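Local coordinates for protein glycoside Hydrolase (Bacteroides uniformis, PDB 5TA0) that probably hydrolyses agarose-type galactans as a glycoside hydrolase of family 86 and binds neoagarooctaose along its cleft, at residues N202-D207 with G243-A248; A248-E253 with F278-Y283; P576-N581 with I621-P626. One frame throughout, in Å; residues are numbered along the deposited sequence.

Contact 1 (N202-D207 with G243-A248); sequences NEPLWD and GGYCTA. With AAL (3,6-anhydro-alpha-L-galactopyranose), chain C; GAL (beta-D-galactopyranose), chain B; GAL (beta-D-galactopyranose), chain D.
Glu203 leans over Ala248: its CD lies 3.5 Å from Ala248 CB, which packs over one face of the carboxylate. CG stands anti to the carbonyl carbon (chi1 -60°) and the chain runs extended from there, carrying the carboxylate into the glycan pocket, where OE1 comes 2.8 Å from O2 of the chain B galactose. OE2 is hydrogen-bonded to His281, and a water lies 2.8 Å from Glu203 OE2 and 3.0 Å from Ala248 O. The backbone N of Glu203 is bonded to Cys246 O at 3.0 Å. This bond is bent (131° at the hydrogen), although the donor keeps to the carbonyl plane.

Trp206 starts toward Ala248, its CB 4.1 Å from Ala248 CB. With CG anti to the backbone N (chi1 176°), however, the indole swings off to the sugar, and C6 of the anhydrogalactose sits 3.4 Å above one face, offset toward the rim. Beside helix 219-236, the Leu205 and Tyr245 side chains cross at about a right angle, Leu205 CD1 being 3.7 Å from Tyr245 CE1, and Pro204 CG packs near Tyr245 CD1. The peptide bond before Tyr245 is cis, and Thr247 OG1 rests over the centre of one face of the phenol ring.

Asn-Glu-Pro soon after the fourth strand of a parallel barrel recalls clan GH-A glycosidases, where this glutamate is usually the general acid/base; Glu203 probably has that place here.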
loop_
_atom_site.group_PDB
_atom_site.type_symbol
_atom_site.label_atom_id
_atom_site.label_comp_id
_atom_site.label_asym_id
_atom_site.label_seq_id
_atom_site.Cartn_x
_atom_site.Cartn_y
_atom_site.Cartn_z
ATOM N N ASN A 202 -5.565 8.627 -12.159
ATOM C CA ASN A 202 -5.814 7.270 -11.680
ATOM C C ASN A 202 -5.680 6.195 -12.767
ATOM O O ASN A 202 -6.341 6.283 -13.806
ATOM C CB ASN A 202 -7.230 7.210 -11.110
ATOM C CG ASN A 202 -7.535 5.912 -10.416
ATOM O OD1 ASN A 202 -6.969 5.610 -9.377
ATOM N ND2 ASN A 202 -8.467 5.127 -10.981
ATOM N N GLU A 203 -4.819 5.186 -12.551
ATOM C CA GLU A 203 -4.743 3.978 -13.397
ATOM C C GLU A 203 -4.763 4.278 -14.902
ATOM O O GLU A 203 -5.583 3.758 -15.667
ATOM C CB GLU A 203 -5.870 3.020 -12.999
ATOM C CG GLU A 203 -5.769 2.590 -11.540
ATOM C CD GLU A 203 -6.695 1.480 -11.120
ATOM O OE1 GLU A 203 -7.692 1.245 -11.822
ATOM O OE2 GLU A 203 -6.425 0.901 -10.033
ATOM N N PRO A 204 -3.813 5.106 -15.358
ATOM C CA PRO A 204 -3.879 5.575 -16.731
ATOM C C PRO A 204 -3.582 4.550 -17.807
ATOM O O PRO A 204 -4.199 4.613 -18.873
ATOM C CB PRO A 204 -2.880 6.728 -16.764
ATOM C CG PRO A 204 -1.871 6.378 -15.693
ATOM C CD PRO A 204 -2.729 5.761 -14.606
ATOM N N LEU A 205 -2.629 3.654 -17.574
ATOM C CA LEU A 205 -2.292 2.635 -18.566
ATOM C C LEU A 205 -3.345 1.572 -18.699
ATOM O O LEU A 205 -3.451 0.975 -19.767
ATOM C CB LEU A 205 -0.893 2.043 -18.361
ATOM C CG LEU A 205 0.234 3.076 -18.559
ATOM C CD1 LEU A 205 1.580 2.386 -18.401
ATOM C CD2 LEU A 205 0.171 3.799 -19.904
ATOM N N TRP A 206 -4.169 1.372 -17.678
ATOM C CA TRP A 206 -5.354 0.551 -17.840
ATOM C C TRP A 206 -6.215 1.110 -18.983
ATOM O O TRP A 206 -6.584 0.378 -19.912
ATOM C CB TRP A 206 -6.155 0.444 -16.542
ATOM C CG TRP A 206 -7.426 -0.324 -16.725
ATOM C CD1 TRP A 206 -8.674 0.183 -16.760
ATOM C CD2 TRP A 206 -7.556 -1.734 -16.965
ATOM N NE1 TRP A 206 -9.591 -0.815 -17.005
ATOM C CE2 TRP A 206 -8.930 -1.998 -17.151
ATOM C CE3 TRP A 206 -6.643 -2.788 -17.088
ATOM C CZ2 TRP A 206 -9.415 -3.298 -17.420
ATOM C CZ3 TRP A 206 -7.134 -4.083 -17.343
ATOM C CH2 TRP A 206 -8.497 -4.315 -17.502
ATOM N N ASP A 207 -6.535 2.402 -18.933
ATOM C CA ASP A 207 -7.353 2.989 -20.008
ATOM C C ASP A 207 -6.604 3.138 -21.333
ATOM O O ASP A 207 -7.197 2.949 -22.401
ATOM C CB ASP A 207 -7.916 4.347 -19.574
ATOM C CG ASP A 207 -9.223 4.230 -18.841
ATOM O OD1 ASP A 207 -10.269 4.400 -19.482
ATOM O OD2 ASP A 207 -9.234 4.007 -17.645
ATOM N N GLY A 243 2.539 13.311 -7.529
ATOM C CA GLY A 243 3.062 11.979 -7.742
ATOM C C GLY A 243 2.358 11.212 -8.856
ATOM O O GLY A 243 1.328 11.615 -9.378
ATOM N N GLY A 244 2.952 10.057 -9.172
ATOM C CA GLY A 244 2.439 9.197 -10.241
ATOM C C GLY A 244 3.136 7.852 -10.236
ATOM O O GLY A 244 4.017 7.619 -9.403
ATOM N N TYR A 245 2.772 6.947 -11.140
ATOM C CA TYR A 245 1.718 7.128 -12.136
ATOM C C TYR A 245 0.409 6.454 -11.767
ATOM O O TYR A 245 -0.495 6.411 -12.580
ATOM C CB TYR A 245 2.176 6.787 -13.555
ATOM C CG TYR A 245 2.414 5.331 -13.930
ATOM C CD1 TYR A 245 1.375 4.508 -14.364
ATOM C CD2 TYR A 245 3.701 4.800 -13.941
ATOM C CE1 TYR A 245 1.631 3.200 -14.781
ATOM C CE2 TYR A 245 3.942 3.504 -14.344
ATOM C CZ TYR A 245 2.911 2.715 -14.780
ATOM O OH TYR A 245 3.184 1.437 -15.200
ATOM N N CYS A 246 0.297 5.974 -10.516
ATOM C CA CYS A 246 -0.938 5.426 -9.942
ATOM C C CYS A 246 -1.341 4.158 -10.676
ATOM O O CYS A 246 -2.444 4.028 -11.201
ATOM C CB CYS A 246 -2.029 6.493 -9.905
ATOM S SG CYS A 246 -3.431 6.108 -8.880
ATOM N N THR A 247 -0.397 3.232 -10.722
ATOM C CA THR A 247 -0.473 2.034 -11.563
ATOM C C THR A 247 -1.544 1.044 -11.117
ATOM O O THR A 247 -1.540 0.597 -9.983
ATOM C CB THR A 247 0.902 1.348 -11.498
ATOM O OG1 THR A 247 1.916 2.353 -11.711
ATOM C CG2 THR A 247 1.017 0.206 -12.505
ATOM N N ALA A 248 -2.405 0.626 -12.028
ATOM C CA ALA A 248 -3.444 -0.366 -11.738
ATOM C C ALA A 248 -2.886 -1.730 -11.382
ATOM O O ALA A 248 -3.361 -2.348 -10.409
ATOM C CB ALA A 248 -4.415 -0.500 -12.911
HETATM C C1 AAL C . -10.518 -4.049 -13.728
HETATM C C2 AAL C . -11.823 -3.296 -13.473
HETATM C C3 AAL C . -11.481 -1.881 -13.079
HETATM C C4 AAL C . -10.641 -1.853 -11.833
HETATM C C5 AAL C . -9.347 -2.340 -12.420
HETATM C C6 AAL C . -9.235 -1.490 -13.663
HETATM O O2 AAL C . -12.578 -3.916 -12.423
HETATM O O3 AAL C . -10.608 -1.324 -14.082
HETATM O O4 AAL C . -10.484 -0.513 -11.429
HETATM O O5 AAL C . -9.522 -3.722 -12.742
HETATM C C1 GAL B . -11.008 -0.254 -10.124
HETATM C C2 GAL B . -10.781 1.239 -9.949
HETATM C C3 GAL B . -11.630 1.878 -8.863
HETATM C C4 GAL B . -13.016 1.255 -8.741
HETATM C C5 GAL B . -12.986 -0.248 -8.783
HETATM C C6 GAL B . -14.363 -0.935 -8.701
HETATM O O2 GAL B . -9.422 1.475 -9.607
HETATM O O3 GAL B . -11.741 3.243 -9.297
HETATM O O4 GAL B . -13.818 1.751 -9.829
HETATM O O5 GAL B . -12.396 -0.589 -10.037
HETATM O O6 GAL B . -15.051 -0.683 -7.463
HETATM C C1 GAL D . -10.188 -8.515 -15.716
HETATM C C2 GAL D . -10.921 -7.510 -14.853
HETATM C C3 GAL D . -10.108 -6.232 -14.671
HETATM C C4 GAL D . -8.685 -6.556 -14.238
HETATM C C5 GAL D . -8.070 -7.553 -15.212
HETATM C C6 GAL D . -6.626 -7.860 -14.868
HETATM O O1 GAL D . -10.892 -9.770 -15.790
HETATM O O2 GAL D . -12.167 -7.146 -15.444
HETATM O O3 GAL D . -10.824 -5.445 -13.714
HETATM O O4 GAL D . -8.667 -7.125 -12.920
HETATM O O5 GAL D . -8.873 -8.741 -15.183
HETATM O O6 GAL D . -6.078 -8.767 -15.826
HETATM O O HOH W 1 -6.348 -1.876 -10.159
#

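Contact 2 (A248-E253 with F278-Y283); sequences AFPDFE and FTIHLY. With AAL (3,6-anhydro-alpha-L-galactopyranose), chain C; GAL (beta-D-galactopyranose), chain D.
The loop after barrel strand 242-247, which brings Phe249 to the glycan pocket, packs on the neighbouring strand 277-285 through Pro250 and Ala248. Pro250 points at the strand, and its ring carbon CD comes 3.2 Å from His281 O. CG of the same ring lies 3.8 Å from CD2 of Leu282, the two side chains crossing at about a right angle. Leu282 leaves the backbone on the far side; with CG beside the backbone N (chi1 -70°), the branch ending in CD2 returns to the proline. Ile280 CB touches the ring more loosely.

Closer to the sugar, a water joins the backbones. It donates to Ala248 O at 2.8 Å and to His281 O at 2.9 Å, and accepts from Tyr283 N at 3.0 Å. His281 CB approaches Ala248 O, but the imidazole turns off to Glu203 and Ser324. Phe249 turns its edge to the anhydrogalactose: its CZ reaches O5 of that sugar at 3.3 Å, the oxygen lying in the ring plane, while C6 of the chain D galactose stands over one face, offset toward the rim. Arg295 ties the two segments from outside, bonding to Pro250 O, Tyr283 O and Asp251 OD1.

No direct hydrogen bond crosses between the segments. Proline has no N-H to offer His281 O, and Ala248 O and His281 O are both acceptors, 3.8 Å apart. The water donates to both carbonyls and so bridges two acceptors that cannot bond to each other, and the guanidinium of Arg295 is likely to ease the approach of Pro250 O to Asp251 OD1, two acceptors side by side.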
loop_
_atom_site.group_PDB
_atom_site.type_symbol
_atom_site.label_atom_id
_atom_site.label_comp_id
_atom_site.label_asym_id
_atom_site.label_seq_id
_atom_site.Cartn_x
_atom_site.Cartn_y
_atom_site.Cartn_z
ATOM N N ALA A 248 -2.405 0.626 -12.028
ATOM C CA ALA A 248 -3.444 -0.366 -11.738
ATOM C C ALA A 248 -2.886 -1.730 -11.382
ATOM O O ALA A 248 -3.361 -2.348 -10.409
ATOM C CB ALA A 248 -4.415 -0.500 -12.911
ATOM N N PHE A 249 -1.894 -2.180 -12.163
ATOM C CA PHE A 249 -1.376 -3.551 -12.089
ATOM C C PHE A 249 0.112 -3.535 -12.386
ATOM O O PHE A 249 0.522 -3.718 -13.520
ATOM C CB PHE A 249 -2.118 -4.473 -13.090
ATOM C CG PHE A 249 -3.586 -4.562 -12.832
ATOM C CD1 PHE A 249 -4.065 -5.178 -11.692
ATOM C CD2 PHE A 249 -4.507 -3.923 -13.683
ATOM C CE1 PHE A 249 -5.431 -5.207 -11.413
ATOM C CE2 PHE A 249 -5.870 -3.964 -13.400
ATOM C CZ PHE A 249 -6.332 -4.601 -12.259
ATOM N N PRO A 250 0.954 -3.247 -11.367
ATOM C CA PRO A 250 2.413 -3.188 -11.560
ATOM C C PRO A 250 2.959 -4.597 -11.649
ATOM O O PRO A 250 3.130 -5.259 -10.619
ATOM C CB PRO A 250 2.923 -2.420 -10.304
ATOM C CG PRO A 250 1.900 -2.698 -9.286
ATOM C CD PRO A 250 0.570 -2.862 -9.991
ATOM N N ASP A 251 3.148 -5.068 -12.881
ATOM C CA ASP A 251 3.419 -6.469 -13.207
ATOM C C ASP A 251 4.734 -6.572 -13.979
ATOM O O ASP A 251 4.765 -6.800 -15.196
ATOM C CB ASP A 251 2.255 -7.042 -14.025
ATOM C CG ASP A 251 0.938 -7.112 -13.250
ATOM O OD1 ASP A 251 0.941 -6.960 -12.025
ATOM O OD2 ASP A 251 -0.117 -7.371 -13.882
ATOM N N PHE A 252 5.839 -6.424 -13.272
ATOM C CA PHE A 252 7.099 -6.057 -13.906
ATOM C C PHE A 252 7.726 -7.161 -14.752
ATOM O O PHE A 252 8.428 -6.871 -15.744
ATOM C CB PHE A 252 8.090 -5.611 -12.839
ATOM C CG PHE A 252 7.692 -4.355 -12.097
ATOM C CD1 PHE A 252 6.689 -3.497 -12.544
ATOM C CD2 PHE A 252 8.367 -4.043 -10.925
ATOM C CE1 PHE A 252 6.406 -2.338 -11.865
ATOM C CE2 PHE A 252 8.067 -2.885 -10.241
ATOM C CZ PHE A 252 7.079 -2.040 -10.699
ATOM N N GLU A 253 7.471 -8.407 -14.377
ATOM C CA GLU A 253 8.122 -9.554 -15.006
ATOM C C GLU A 253 7.511 -9.881 -16.353
ATOM O O GLU A 253 8.094 -10.659 -17.127
ATOM C CB GLU A 253 8.088 -10.778 -14.089
ATOM C CG GLU A 253 6.822 -11.605 -14.092
ATOM C CD GLU A 253 5.639 -10.987 -13.378
ATOM O OE1 GLU A 253 5.713 -9.847 -12.868
ATOM O OE2 GLU A 253 4.598 -11.666 -13.281
ATOM N N PHE A 278 6.055 8.443 -5.576
ATOM C CA PHE A 278 5.569 7.427 -6.512
ATOM C C PHE A 278 4.310 6.826 -5.934
ATOM O O PHE A 278 4.165 6.770 -4.706
ATOM C CB PHE A 278 6.636 6.375 -6.755
ATOM C CG PHE A 278 7.799 6.854 -7.592
ATOM C CD1 PHE A 278 7.704 7.965 -8.445
ATOM C CD2 PHE A 278 9.030 6.207 -7.527
ATOM C CE1 PHE A 278 8.790 8.357 -9.233
ATOM C CE2 PHE A 278 10.087 6.596 -8.298
ATOM C CZ PHE A 278 9.989 7.677 -9.152
ATOM N N THR A 279 3.408 6.378 -6.797
ATOM C CA THR A 279 2.153 5.813 -6.342
ATOM C C THR A 279 1.720 4.649 -7.232
ATOM O O THR A 279 1.826 4.734 -8.487
ATOM C CB THR A 279 1.063 6.898 -6.193
ATOM O OG1 THR A 279 -0.163 6.254 -5.813
ATOM C CG2 THR A 279 0.861 7.688 -7.449
ATOM N N ILE A 280 1.285 3.567 -6.578
ATOM C CA ILE A 280 0.824 2.349 -7.223
ATOM C C ILE A 280 -0.398 1.823 -6.504
ATOM O O ILE A 280 -0.687 2.211 -5.369
ATOM C CB ILE A 280 1.904 1.264 -7.279
ATOM C CG1 ILE A 280 2.351 0.824 -5.871
ATOM C CG2 ILE A 280 3.098 1.727 -8.104
ATOM C CD1 ILE A 280 3.400 -0.276 -5.857
ATOM N N HIS A 281 -1.119 0.923 -7.163
ATOM C CA HIS A 281 -2.160 0.107 -6.561
ATOM C C HIS A 281 -1.725 -1.332 -6.505
ATOM O O HIS A 281 -1.051 -1.802 -7.391
ATOM C CB HIS A 281 -3.451 0.265 -7.361
ATOM C CG HIS A 281 -3.995 1.655 -7.300
ATOM N ND1 HIS A 281 -5.025 2.096 -8.100
ATOM C CD2 HIS A 281 -3.648 2.708 -6.520
ATOM C CE1 HIS A 281 -5.299 3.359 -7.813
ATOM N NE2 HIS A 281 -4.492 3.742 -6.844
ATOM N N LEU A 282 -2.098 -2.036 -5.437
ATOM C CA LEU A 282 -1.672 -3.443 -5.239
ATOM C C LEU A 282 -2.865 -4.303 -4.858
ATOM O O LEU A 282 -3.375 -4.213 -3.730
ATOM C CB LEU A 282 -0.581 -3.524 -4.165
ATOM C CG LEU A 282 0.763 -2.941 -4.571
ATOM C CD1 LEU A 282 1.650 -2.818 -3.351
ATOM C CD2 LEU A 282 1.431 -3.770 -5.661
ATOM N N TYR A 283 -3.272 -5.168 -5.778
ATOM C CA TYR A 283 -4.391 -6.054 -5.533
ATOM C C TYR A 283 -4.016 -7.516 -5.707
ATOM O O TYR A 283 -3.454 -7.930 -6.731
ATOM C CB TYR A 283 -5.518 -5.714 -6.467
ATOM C CG TYR A 283 -6.286 -4.476 -6.104
ATOM C CD1 TYR A 283 -7.147 -4.465 -5.035
ATOM C CD2 TYR A 283 -6.194 -3.344 -6.868
ATOM C CE1 TYR A 283 -7.892 -3.347 -4.731
ATOM C CE2 TYR A 283 -6.941 -2.225 -6.581
ATOM C CZ TYR A 283 -7.789 -2.225 -5.503
ATOM O OH TYR A 283 -8.562 -1.104 -5.241
HETATM C C1 AAL C . -10.518 -4.049 -13.728
HETATM C C2 AAL C . -11.823 -3.296 -13.473
HETATM C C3 AAL C . -11.481 -1.881 -13.079
HETATM C C4 AAL C . -10.641 -1.853 -11.833
HETATM C C5 AAL C . -9.347 -2.340 -12.420
HETATM C C6 AAL C . -9.235 -1.490 -13.663
HETATM O O2 AAL C . -12.578 -3.916 -12.423
HETATM O O3 AAL C . -10.608 -1.324 -14.082
HETATM O O4 AAL C . -10.484 -0.513 -11.429
HETATM O O5 AAL C . -9.522 -3.722 -12.742
HETATM C C1 GAL D . -10.188 -8.515 -15.716
HETATM C C2 GAL D . -10.921 -7.510 -14.853
HETATM C C3 GAL D . -10.108 -6.232 -14.671
HETATM C C4 GAL D . -8.685 -6.556 -14.238
HETATM C C5 GAL D . -8.070 -7.553 -15.212
HETATM C C6 GAL D . -6.626 -7.860 -14.868
HETATM O O1 GAL D . -10.892 -9.770 -15.790
HETATM O O2 GAL D . -12.167 -7.146 -15.444
HETATM O O3 GAL D . -10.824 -5.445 -13.714
HETATM O O4 GAL D . -8.667 -7.125 -12.920
HETATM O O5 GAL D . -8.873 -8.741 -15.183
HETATM O O6 GAL D . -6.078 -8.767 -15.826
HETATM O O HOH W 2 -2.505 -4.095 -8.457
#

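Contact 3 (P576-N581 with I621-P626); sequences PELLVN and ISLKFP
Pro576 lies flat against Phe625 at the end of an antiparallel strand pair in the C-terminal beta-sandwich domain. The two side chains point the same way, and proline CB stands over the centre of the phenyl ring in a CH-pi contact, 3.6 Å from its centroid and 9° off the normal. Phe625 CG beside the backbone N (chi1 -68°) presents that face to the proline. Next along, Leu623 CD2 touches Pro576 CG at 3.8 Å and Leu578 CD1 at 3.7 Å, and Leu578 CD1 also meets Ile621 CG2. Leu623 and Phe625 pack on strands 558-568 and 631-642. A serine in place of Phe625 would probably strip Pro576 of its aromatic platform and open a gap beside Leu566 and Val632.

Across the other face, Glu577 and Lys624 run side by side, with OE1 still 4.8 Å from NZ. Glu577 with Lys624 and Leu579 with Ser622 are the hydrogen-bonded pairs; the bond from Ser622 N to Leu579 O is nearly straight (172° at the hydrogen). Between the pairs, a water donates to Glu577 O and, at 2.7 Å, to Ser622 OG, which is also hydrogen-bonded to Glu544 OE2.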
loop_
_atom_site.group_PDB
_atom_site.type_symbol
_atom_site.label_atom_id
_atom_site.label_comp_id
_atom_site.label_asym_id
_atom_site.label_seq_id
_atom_site.Cartn_x
_atom_site.Cartn_y
_atom_site.Cartn_z
ATOM N N PRO A 576 19.952 -20.921 -6.479
ATOM C CA PRO A 576 21.283 -20.733 -7.010
ATOM C C PRO A 576 22.343 -21.013 -5.949
ATOM O O PRO A 576 22.055 -21.000 -4.746
ATOM C CB PRO A 576 21.306 -19.251 -7.375
ATOM C CG PRO A 576 20.318 -18.622 -6.467
ATOM C CD PRO A 576 19.238 -19.637 -6.300
ATOM N N GLU A 577 23.559 -21.268 -6.416
ATOM C CA GLU A 577 24.722 -21.233 -5.543
ATOM C C GLU A 577 24.996 -19.779 -5.212
ATOM O O GLU A 577 25.104 -18.954 -6.123
ATOM C CB GLU A 577 25.947 -21.822 -6.248
ATOM C CG GLU A 577 25.850 -23.312 -6.525
ATOM C CD GLU A 577 27.068 -23.891 -7.246
ATOM O OE1 GLU A 577 28.050 -23.157 -7.524
ATOM O OE2 GLU A 577 27.040 -25.108 -7.544
ATOM N N LEU A 578 25.130 -19.486 -3.921
ATOM C CA LEU A 578 25.329 -18.122 -3.440
ATOM C C LEU A 578 26.649 -18.028 -2.708
ATOM O O LEU A 578 26.879 -18.795 -1.756
ATOM C CB LEU A 578 24.174 -17.725 -2.521
ATOM C CG LEU A 578 24.293 -16.402 -1.750
ATOM C CD1 LEU A 578 24.417 -15.212 -2.669
ATOM C CD2 LEU A 578 23.094 -16.229 -0.822
ATOM N N LEU A 579 27.511 -17.107 -3.158
ATOM C CA LEU A 579 28.728 -16.763 -2.451
ATOM C C LEU A 579 28.671 -15.303 -2.049
ATOM O O LEU A 579 28.385 -14.445 -2.879
ATOM C CB LEU A 579 29.950 -16.976 -3.353
ATOM C CG LEU A 579 30.178 -18.389 -3.904
ATOM C CD1 LEU A 579 31.335 -18.396 -4.886
ATOM C CD2 LEU A 579 30.425 -19.355 -2.762
ATOM N N VAL A 580 28.982 -15.025 -0.784
ATOM C CA VAL A 580 29.029 -13.665 -0.271
ATOM C C VAL A 580 30.459 -13.461 0.184
ATOM O O VAL A 580 30.936 -14.168 1.087
ATOM C CB VAL A 580 28.033 -13.438 0.878
ATOM C CG1 VAL A 580 28.142 -12.008 1.392
ATOM C CG2 VAL A 580 26.611 -13.725 0.422
ATOM N N ASN A 581 31.149 -12.516 -0.437
ATOM C CA ASN A 581 32.573 -12.309 -0.181
ATOM C C ASN A 581 33.384 -13.614 -0.256
ATOM O O ASN A 581 34.256 -13.871 0.584
ATOM C CB ASN A 581 32.756 -11.594 1.153
ATOM C CG ASN A 581 32.086 -10.242 1.146
ATOM O OD1 ASN A 581 32.080 -9.580 0.109
ATOM N ND2 ASN A 581 31.507 -9.843 2.266
ATOM N N ILE A 621 28.370 -10.257 -3.986
ATOM C CA ILE A 621 27.347 -11.282 -3.883
ATOM C C ILE A 621 27.270 -11.965 -5.246
ATOM O O ILE A 621 26.939 -11.308 -6.239
ATOM C CB ILE A 621 25.993 -10.659 -3.478
ATOM C CG1 ILE A 621 26.095 -10.115 -2.037
ATOM C CG2 ILE A 621 24.874 -11.684 -3.627
ATOM C CD1 ILE A 621 25.008 -9.135 -1.618
ATOM N N SER A 622 27.600 -13.260 -5.291
ATOM C CA SER A 622 27.685 -14.023 -6.535
ATOM C C SER A 622 26.590 -15.078 -6.564
ATOM O O SER A 622 26.405 -15.799 -5.596
ATOM C CB SER A 622 29.079 -14.666 -6.614
ATOM O OG SER A 622 29.127 -15.764 -7.484
ATOM N N LEU A 623 25.888 -15.168 -7.690
ATOM C CA LEU A 623 24.842 -16.163 -7.905
ATOM C C LEU A 623 25.156 -17.010 -9.121
ATOM O O LEU A 623 25.562 -16.490 -10.142
ATOM C CB LEU A 623 23.492 -15.492 -8.129
ATOM C CG LEU A 623 22.934 -14.679 -6.968
ATOM C CD1 LEU A 623 21.729 -13.896 -7.449
ATOM C CD2 LEU A 623 22.544 -15.581 -5.823
ATOM N N LYS A 624 24.954 -18.315 -9.005
ATOM C CA LYS A 624 25.130 -19.212 -10.150
ATOM C C LYS A 624 23.998 -20.208 -10.189
ATOM O O LYS A 624 23.824 -20.981 -9.260
ATOM C CB LYS A 624 26.473 -19.946 -10.090
ATOM C CG LYS A 624 26.747 -20.771 -11.341
ATOM C CD LYS A 624 28.010 -21.608 -11.200
ATOM C CE LYS A 624 29.243 -20.760 -11.214
ATOM N NZ LYS A 624 30.439 -21.630 -11.370
ATOM N N PHE A 625 23.247 -20.189 -11.288
ATOM C CA PHE A 625 22.111 -21.077 -11.471
ATOM C C PHE A 625 22.511 -22.256 -12.355
ATOM O O PHE A 625 23.386 -22.097 -13.208
ATOM C CB PHE A 625 20.961 -20.317 -12.136
ATOM C CG PHE A 625 20.346 -19.242 -11.263
ATOM C CD1 PHE A 625 19.198 -19.503 -10.518
ATOM C CD2 PHE A 625 20.923 -17.983 -11.184
ATOM C CE1 PHE A 625 18.621 -18.503 -9.722
ATOM C CE2 PHE A 625 20.359 -16.990 -10.376
ATOM C CZ PHE A 625 19.224 -17.263 -9.647
ATOM N N PRO A 626 21.842 -23.410 -12.166
ATOM C CA PRO A 626 22.135 -24.616 -12.969
ATOM C C PRO A 626 21.434 -24.649 -14.333
ATOM O O PRO A 626 21.717 -25.543 -15.143
ATOM C CB PRO A 626 21.598 -25.735 -12.090
ATOM C CG PRO A 626 20.425 -25.131 -11.393
ATOM C CD PRO A 626 20.889 -23.721 -11.087
HETATM O O HOH W 3 27.847 -18.118 -7.065
#

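In the fold
Contacts 1 and 2 adjoin at the glycan pocket, their centres 9 Å apart. They share Ala248, follow one another along the chain and use neighbouring strands of the parallel barrel, 242-247 and 277-285. Their closest polar link is Glu203 OE2 to His281 ND1, 2.7 Å, a probable hydrogen bond by which contact 2 would orient the carboxylate of contact 1; Cys246 N to Thr279 O, 2.8 Å, joins the strands deeper in. Both contacts reach the anhydrogalactose and the chain D galactose. Contact 3 belongs to the C-terminal beta sandwich, its centre about 37 Å from that of contact 1 and 29 Å from that of contact 2, and touches neither.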